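Local coordinates for putative hemin storage protein (Bordetella bronchiseptica, PDB 6AU1), which forms the glycoside hydrolase domain of PgaB (BpsB), which cleaves deacetylated poly-beta-1,6-N-acetylglucosamine and can disrupt bacterial biofilms, at residues D194-L197 and A198-S202; P243-E246 and A247-Q251; I210-T213 and M214-R217; L284-A287 and V288-K292. All coordinates share one frame; numbering follows the deposited sequence.

Contact 1 of 4, residues D194-L197 and A198-S202; sequences DPKL and AQQWS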
# COMPACT_ATOMS: atom_id res chain seq x y z
N ASP A 194 -8.23 29.77 5.98
CA ASP A 194 -9.02 29.70 7.20
C ASP A 194 -8.74 28.38 7.93
O ASP A 194 -9.11 27.32 7.44
CB ASP A 194 -10.51 29.85 6.86
CG ASP A 194 -11.42 29.84 8.08
OD1 ASP A 194 -11.19 29.08 9.05
OD2 ASP A 194 -12.41 30.60 8.06
N PRO A 195 -8.08 28.46 9.09
CA PRO A 195 -7.64 27.25 9.81
C PRO A 195 -8.78 26.27 10.08
O PRO A 195 -8.55 25.06 10.06
CB PRO A 195 -7.08 27.81 11.12
CG PRO A 195 -6.76 29.22 10.84
CD PRO A 195 -7.75 29.69 9.83
N LYS A 196 -9.98 26.78 10.33
CA LYS A 196 -11.11 25.89 10.60
C LYS A 196 -11.52 25.15 9.32
O LYS A 196 -11.69 23.93 9.33
CB LYS A 196 -12.29 26.66 11.18
CG LYS A 196 -13.45 25.76 11.57
CD LYS A 196 -14.53 26.52 12.33
CE LYS A 196 -15.65 25.59 12.78
NZ LYS A 196 -16.68 26.29 13.61
N LEU A 197 -11.68 25.89 8.23
CA LEU A 197 -11.97 25.27 6.93
C LEU A 197 -10.87 24.30 6.51
O LEU A 197 -11.15 23.23 5.97
CB LEU A 197 -12.16 26.33 5.85
CG LEU A 197 -13.28 27.36 6.04
CD1 LEU A 197 -13.44 28.20 4.79
CD2 LEU A 197 -14.58 26.67 6.41
N ALA A 198 -9.62 24.68 6.75
CA ALA A 198 -8.49 23.86 6.32
C ALA A 198 -8.50 22.50 7.02
O ALA A 198 -8.24 21.46 6.40
CB ALA A 198 -7.17 24.57 6.57
N GLN A 199 -8.81 22.53 8.31
CA GLN A 199 -8.94 21.31 9.11
C GLN A 199 -10.08 20.43 8.61
O GLN A 199 -9.93 19.21 8.48
CB GLN A 199 -9.15 21.67 10.59
CG GLN A 199 -9.79 20.57 11.43
CD GLN A 199 -8.85 19.42 11.70
OE1 GLN A 199 -7.64 19.53 11.50
NE2 GLN A 199 -9.40 18.30 12.15
N GLN A 200 -11.22 21.04 8.32
CA GLN A 200 -12.38 20.29 7.84
C GLN A 200 -12.10 19.66 6.49
O GLN A 200 -12.51 18.53 6.21
CB GLN A 200 -13.61 21.21 7.74
CG GLN A 200 -14.14 21.64 9.09
CD GLN A 200 -15.18 22.73 8.97
OE1 GLN A 200 -15.45 23.23 7.87
NE2 GLN A 200 -15.79 23.11 10.09
N TRP A 201 -11.39 20.42 5.65
CA TRP A 201 -11.03 19.96 4.32
C TRP A 201 -10.07 18.77 4.39
O TRP A 201 -10.26 17.76 3.68
CB TRP A 201 -10.41 21.11 3.53
CG TRP A 201 -10.12 20.80 2.08
CD1 TRP A 201 -10.97 20.26 1.16
CD2 TRP A 201 -8.90 21.06 1.38
NE1 TRP A 201 -10.35 20.15 -0.06
CE2 TRP A 201 -9.07 20.64 0.05
CE3 TRP A 201 -7.67 21.63 1.75
CZ2 TRP A 201 -8.07 20.75 -0.92
CZ3 TRP A 201 -6.66 21.73 0.80
CH2 TRP A 201 -6.87 21.30 -0.52
N SER A 202 -9.05 18.88 5.24
CA SER A 202 -8.11 17.77 5.45
C SER A 202 -8.84 16.50 5.88
O SER A 202 -8.64 15.44 5.27
CB SER A 202 -7.06 18.14 6.50
OG SER A 202 -6.23 17.03 6.80
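One face of the Gln200 side-chain amide lies over the turn before it: Lys196 O sits 3.7 Å from Gln200 CD, well out of the amide plane. Both ends of the amide touch CH groups on that same side, by van der Waals contact. Gln200 NE2 meets the aliphatic chain of Lys196, 3.7 Å from Lys196 CE, while Gln200 OE1 lies 3.8 Å from Leu197 CD2, so the amide spans two neighbouring side chains of the previous turn. The extended Lys196 chain, with CG trans to the backbone N (chi1 -175°), stands out from the helix, and its CG and CE pass beside Gln200 NE2. Trp201 behaves differently: its CB rests 3.3 Å from Leu197 O, but the indole swings away, meeting the Tyr179 ring edge-to-face and Lys205 in a cation-pi contact, with Leu184 and helix 188-193 also packed against it. These residues form the first turns of helix 195-223, the long helix between strands 156-159 and 230-235 of a barrel consistent with the TIM-barrel clan. Asp194 is its N-cap. The carboxylate atom Asp194 OD1 accepts from Lys196 N at 2.9 Å and, weakly, from Leu197 N at 3.3 Å, two amide groups that the first turn leaves without a helical carbonyl; its negative charge would also suit the helix start. Regular i to i+4 bonding begins at once, with Ala198 N donating to Asp194 O at 2.8 Å, and Trp201 N reaches Leu197 O at the same distance.

Contact 2 of 4, residues P243-E246 and A247-Q251; sequences PVSE and AWYGQ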
# COMPACT_ATOMS: atom_id res chain seq x y z
N PRO A 243 0.84 14.32 13.76
CA PRO A 243 -0.50 14.28 13.15
C PRO A 243 -0.92 15.55 12.42
O PRO A 243 -1.85 15.47 11.63
CB PRO A 243 -1.41 14.01 14.35
CG PRO A 243 -0.54 13.21 15.27
CD PRO A 243 0.81 13.87 15.16
N VAL A 244 -0.26 16.69 12.65
CA VAL A 244 -0.58 17.87 11.85
C VAL A 244 -0.38 17.57 10.36
O VAL A 244 -1.08 18.12 9.51
CB VAL A 244 0.26 19.10 12.25
CG1 VAL A 244 1.72 18.85 11.97
CG2 VAL A 244 -0.21 20.33 11.48
N SER A 245 0.56 16.67 10.07
CA SER A 245 0.92 16.33 8.69
C SER A 245 -0.17 15.56 7.95
O SER A 245 -0.05 15.34 6.75
CB SER A 245 2.23 15.53 8.65
OG SER A 245 2.07 14.23 9.19
N GLU A 246 -1.22 15.15 8.66
CA GLU A 246 -2.42 14.63 7.99
C GLU A 246 -2.87 15.54 6.87
O GLU A 246 -3.33 15.08 5.82
CB GLU A 246 -3.57 14.45 8.98
CG GLU A 246 -3.37 13.32 9.97
CD GLU A 246 -4.54 13.18 10.92
OE1 GLU A 246 -5.58 13.83 10.68
OE2 GLU A 246 -4.41 12.43 11.91
N ALA A 247 -2.73 16.85 7.09
CA ALA A 247 -3.16 17.84 6.10
C ALA A 247 -2.43 17.74 4.76
O ALA A 247 -2.99 18.16 3.74
CB ALA A 247 -3.00 19.24 6.67
N TRP A 248 -1.21 17.21 4.72
CA TRP A 248 -0.56 17.10 3.41
C TRP A 248 -0.22 15.66 3.03
O TRP A 248 0.53 15.42 2.08
CB TRP A 248 0.69 18.00 3.32
CG TRP A 248 1.74 17.82 4.37
CD1 TRP A 248 2.80 16.96 4.33
CD2 TRP A 248 1.85 18.55 5.60
NE1 TRP A 248 3.56 17.10 5.47
CE2 TRP A 248 3.00 18.07 6.27
CE3 TRP A 248 1.09 19.56 6.21
CZ2 TRP A 248 3.40 18.57 7.51
CZ3 TRP A 248 1.49 20.04 7.44
CH2 TRP A 248 2.63 19.54 8.08
N TYR A 249 -0.81 14.71 3.75
CA TYR A 249 -0.76 13.30 3.36
C TYR A 249 -2.11 12.73 2.93
O TYR A 249 -2.17 11.83 2.10
CB TYR A 249 -0.22 12.44 4.52
CG TYR A 249 1.29 12.36 4.59
CD1 TYR A 249 2.03 13.37 5.20
CD2 TYR A 249 1.98 11.26 4.07
CE1 TYR A 249 3.41 13.29 5.28
CE2 TYR A 249 3.36 11.17 4.16
CZ TYR A 249 4.07 12.18 4.77
OH TYR A 249 5.45 12.11 4.85
N GLY A 250 -3.20 13.20 3.53
CA GLY A 250 -4.50 12.63 3.22
C GLY A 250 -4.65 11.24 3.83
O GLY A 250 -5.43 10.41 3.34
N GLN A 251 -3.90 11.00 4.90
CA GLN A 251 -3.96 9.74 5.66
C GLN A 251 -3.98 10.06 7.15
O GLN A 251 -3.51 11.11 7.55
CB GLN A 251 -2.77 8.85 5.35
CG GLN A 251 -2.54 8.55 3.87
CD GLN A 251 -1.39 7.60 3.66
OE1 GLN A 251 -0.54 7.43 4.54
NE2 GLN A 251 -1.34 6.95 2.50
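Ser245 lies under the indole of Trp248 in a turn of 3-10 helix (243-245) that runs into a short, weakly bonded helical turn (246-249), in the stretch between barrel strands 230-235 and 262-266 of this TIM-barrel-like domain. The CH-pi contact is the tight part. Ser245 CA stands 3.5 Å from the centroid of the six-membered ring of Trp248, only 12° off its normal, and Ser245 CB also touches Trp248 CZ2 at 3.5 Å. Trp248 CG sits between its backbone N and carbonyl carbon (chi1 55°), which folds the ring back over the preceding turn. Trp248 and Val244 are both on the solvent side, with Ser245 buried beneath the indole. Their own approach is the loose part: Val244 CG1 comes no nearer than 4.1 Å to Trp248 CH2, and the two side chains cross at a slant. Tyr249 is buried, with Ser245 O lying in the plane of its ring at the edge, 3.3 Å from Tyr249 CD1. Its hydroxyl bonds to Gln238, and Ser245 OG bonds to Asp242 O, so both polar ends tie back to the preceding stretch. The buried Glu246 carboxylate forms a salt bridge with Lys203 of helix 195-223. Glu246 O accepts from two amides on the same face of its carbonyl plane, Gly250 N at 3.0 Å and Tyr249 N at 3.3 Å. Gly250 then leaves the helical turn with positive phi, bringing Gln251 O, a buried carbonyl with no partner in the model, to 3.3 Å from Glu246 CG.

Contact 3 of 4, residues I210-T213 and M214-R217; sequences IDFT and MHLR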
# COMPACT_ATOMS: atom_id res chain seq x y z
N ILE A 210 -10.83 7.03 2.09
CA ILE A 210 -11.22 5.81 2.80
C ILE A 210 -12.52 5.24 2.23
O ILE A 210 -12.62 4.03 1.98
CB ILE A 210 -11.37 6.04 4.30
CG1 ILE A 210 -9.99 6.32 4.93
CG2 ILE A 210 -12.03 4.84 4.97
CD1 ILE A 210 -10.05 6.81 6.40
N ASP A 211 -13.51 6.11 2.03
CA ASP A 211 -14.80 5.67 1.50
C ASP A 211 -14.61 5.06 0.12
O ASP A 211 -15.27 4.07 -0.22
CB ASP A 211 -15.79 6.83 1.45
CG ASP A 211 -16.31 7.21 2.82
OD1 ASP A 211 -16.12 6.40 3.76
OD2 ASP A 211 -16.92 8.29 2.96
N PHE A 212 -13.72 5.65 -0.67
CA PHE A 212 -13.44 5.11 -2.01
C PHE A 212 -12.87 3.70 -1.89
O PHE A 212 -13.30 2.80 -2.63
CB PHE A 212 -12.46 6.02 -2.77
CG PHE A 212 -12.17 5.54 -4.17
CD1 PHE A 212 -13.20 5.26 -5.06
CD2 PHE A 212 -10.86 5.36 -4.59
CE1 PHE A 212 -12.92 4.82 -6.35
CE2 PHE A 212 -10.57 4.93 -5.88
CZ PHE A 212 -11.60 4.66 -6.76
N THR A 213 -11.94 3.50 -0.96
CA THR A 213 -11.40 2.14 -0.79
C THR A 213 -12.47 1.19 -0.27
O THR A 213 -12.41 0.00 -0.56
CB THR A 213 -10.17 2.08 0.14
OG1 THR A 213 -10.52 2.46 1.48
CG2 THR A 213 -9.03 2.96 -0.41
N MET A 214 -13.45 1.68 0.48
CA MET A 214 -14.53 0.80 0.94
C MET A 214 -15.43 0.40 -0.22
O MET A 214 -15.98 -0.69 -0.24
CB MET A 214 -15.35 1.47 2.04
CG MET A 214 -14.58 1.71 3.34
SD MET A 214 -14.00 0.18 4.10
CE MET A 214 -12.27 0.22 3.64
N HIS A 215 -15.59 1.31 -1.19
CA HIS A 215 -16.30 1.01 -2.44
C HIS A 215 -15.59 -0.11 -3.20
O HIS A 215 -16.22 -1.06 -3.65
CB HIS A 215 -16.43 2.27 -3.30
CG HIS A 215 -16.92 2.03 -4.70
ND1 HIS A 215 -18.23 1.74 -4.99
CD2 HIS A 215 -16.27 2.08 -5.89
CE1 HIS A 215 -18.36 1.59 -6.30
NE2 HIS A 215 -17.19 1.80 -6.87
N LEU A 216 -14.27 0.01 -3.32
CA LEU A 216 -13.45 -1.00 -4.00
C LEU A 216 -13.53 -2.34 -3.28
O LEU A 216 -13.65 -3.40 -3.90
CB LEU A 216 -12.00 -0.55 -4.12
CG LEU A 216 -11.81 0.76 -4.90
CD1 LEU A 216 -10.37 1.23 -4.84
CD2 LEU A 216 -12.28 0.57 -6.36
N ARG A 217 -13.45 -2.30 -1.95
CA ARG A 217 -13.65 -3.51 -1.16
C ARG A 217 -14.97 -4.20 -1.48
O ARG A 217 -15.02 -5.43 -1.64
CB ARG A 217 -13.60 -3.18 0.33
CG ARG A 217 -13.88 -4.39 1.22
CD ARG A 217 -14.21 -3.95 2.62
NE ARG A 217 -13.89 -5.01 3.57
CZ ARG A 217 -14.01 -4.91 4.88
NH1 ARG A 217 -14.47 -3.78 5.42
NH2 ARG A 217 -13.68 -5.93 5.66
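Leu216 lays a methyl over the ring of Phe212, one turn earlier in helix 195-223, an outer helix of the TIM-barrel-like fold. Leu216 CD1 is 4.2 Å from the ring centroid and 24° off its normal, a CH-pi contact shifted toward the rim where CE2 of Phe212 is 3.8 Å from CD1. The ring reaches this place because Phe212 CG points opposite the backbone N (chi1 -178°), along the helix side that faces helix 135-151. There Ile141 touches both residues, and the ring of His138 meets that of Phe212 with the planes at about 55°. His215 comes off the same side, and its NE2 is hydrogen-bonded to Ser142 OG.

Round the helix, Met214 is bent at chi2 and chi3 and so curls back over the backbone instead of reaching outward. Its CG lies 3.3 Å from Ile210 O and its terminal CE approaches Thr213 OG1 at 3.6 Å. Arg217 instead extends away from this turn, where its NH2 bonds to Met229 O beside strand 230-235. The Thr213 hydroxyl bonds to Tyr260 OH and donates to Ile210 O. Ile210 O is gripped twice: by Met214 N at 2.9 Å, in the carbonyl plane, and by Thr213 OG1 at 2.7 Å, tilted 20° from it.

Contact 4 of 4, residues L284-A287 and V288-K292; sequences LVAA and VARQK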
# COMPACT_ATOMS: atom_id res chain seq x y z
N LEU A 284 7.43 5.74 17.41
CA LEU A 284 6.35 5.31 16.51
C LEU A 284 5.40 4.35 17.24
O LEU A 284 4.19 4.51 17.17
CB LEU A 284 6.92 4.64 15.25
CG LEU A 284 5.88 4.31 14.16
CD1 LEU A 284 5.39 5.57 13.47
CD2 LEU A 284 6.48 3.35 13.16
N VAL A 285 5.97 3.37 17.94
CA VAL A 285 5.16 2.42 18.70
C VAL A 285 4.33 3.13 19.78
O VAL A 285 3.15 2.84 19.95
CB VAL A 285 6.04 1.33 19.34
CG1 VAL A 285 5.22 0.46 20.27
CG2 VAL A 285 6.68 0.48 18.25
N ALA A 286 4.96 4.07 20.49
CA ALA A 286 4.27 4.82 21.53
C ALA A 286 3.08 5.57 20.95
O ALA A 286 2.01 5.64 21.57
CB ALA A 286 5.22 5.78 22.21
N ALA A 287 3.27 6.15 19.76
CA ALA A 287 2.20 6.90 19.10
C ALA A 287 1.03 5.99 18.76
O ALA A 287 -0.13 6.35 18.96
CB ALA A 287 2.72 7.59 17.84
N VAL A 288 1.34 4.80 18.23
CA VAL A 288 0.30 3.83 17.89
C VAL A 288 -0.43 3.36 19.15
O VAL A 288 -1.66 3.27 19.17
CB VAL A 288 0.90 2.63 17.13
CG1 VAL A 288 -0.16 1.57 16.90
CG2 VAL A 288 1.48 3.10 15.81
N ALA A 289 0.33 3.07 20.20
CA ALA A 289 -0.25 2.66 21.48
C ALA A 289 -1.20 3.72 22.03
O ALA A 289 -2.26 3.40 22.58
CB ALA A 289 0.85 2.36 22.49
N ARG A 290 -0.82 4.98 21.87
CA ARG A 290 -1.60 6.11 22.37
C ARG A 290 -2.98 6.14 21.71
O ARG A 290 -3.96 6.56 22.32
CB ARG A 290 -0.83 7.41 22.12
CG ARG A 290 -1.36 8.65 22.79
CD ARG A 290 -0.28 9.72 22.81
NE ARG A 290 0.85 9.34 23.66
CZ ARG A 290 2.07 9.01 23.21
NH1 ARG A 290 2.34 9.02 21.91
NH2 ARG A 290 3.02 8.68 24.08
N GLN A 291 -3.05 5.66 20.47
CA GLN A 291 -4.31 5.54 19.74
C GLN A 291 -4.95 4.17 19.93
O GLN A 291 -5.93 3.84 19.25
CB GLN A 291 -4.09 5.79 18.24
CG GLN A 291 -3.45 7.13 17.92
CD GLN A 291 -4.30 8.30 18.38
OE1 GLN A 291 -5.51 8.33 18.15
NE2 GLN A 291 -3.67 9.26 19.04
N LYS A 292 -4.40 3.38 20.86
CA LYS A 292 -4.87 2.02 21.12
C LYS A 292 -4.88 1.17 19.85
O LYS A 292 -5.83 0.42 19.59
CB LYS A 292 -6.27 2.04 21.75
CG LYS A 292 -6.40 2.95 22.96
CD LYS A 292 -5.68 2.39 24.18
CE LYS A 292 -5.90 3.29 25.40
NZ LYS A 292 -5.26 2.75 26.63
O HOH W 1 -0.75 9.06 18.83
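Arg290 folds back over the last turn of helix 277-290. CB of Arg290 touches two carbonyls at once, being 3.4 Å from both Ala286 O and Ala287 O. The chain then rises from the helix and bends at chi3 (-66°), which returns the guanidinium over the backbone. There Ala286 O lies beneath one face of the group, 3.7 Å from Arg290 CZ and 3.4 Å from NH1, too poorly angled for a hydrogen bond; that carbonyl accepts from Arg290 N instead, at 2.9 Å. NH1 of Arg290 also rests 3.5 Å from Ala287 CA, and NH2 reaches Ala286 CB at 4.1 Å.

The helix ends here in a Schellman motif, with Lys292 in positive phi as the C-prime residue and its N bonded to Ala289 O at 2.7 Å. Ala287 O receives only a weak bond from Gln291 N, but a water donates to it at 2.8 Å and accepts from Gln291 NE2. Opposite, Leu284, Val285 and Val288 pack toward strand 297-305. A cationic group over the Ala286 carbonyl near the C-terminal end would be favourable in charge and packing, though the exposure of Arg290 probably softens the effect.

In the fold
Contact 1 lies at the surface, its centre about 27 Å from the centre of the chain, and contact 2 is mostly buried; contacts 3 and 4 are partly so. Contacts 1 and 3 sit on the same helix, 195-223, with centres about 23 Å apart: its start pairs a carboxylate N-cap with an amide lying against aliphatic chains, whereas its middle offers aromatic and methyl packing to helix 135-151. Contacts 1 and 2 touch, Ser202 OG lying 3.3 Å from Ala247 CA. Contacts 4 and 2 both include a helix end, the former closing with a Schellman motif and a water, the latter with a carbonyl that accepts two hydrogen bonds, followed by a glycine of positive phi.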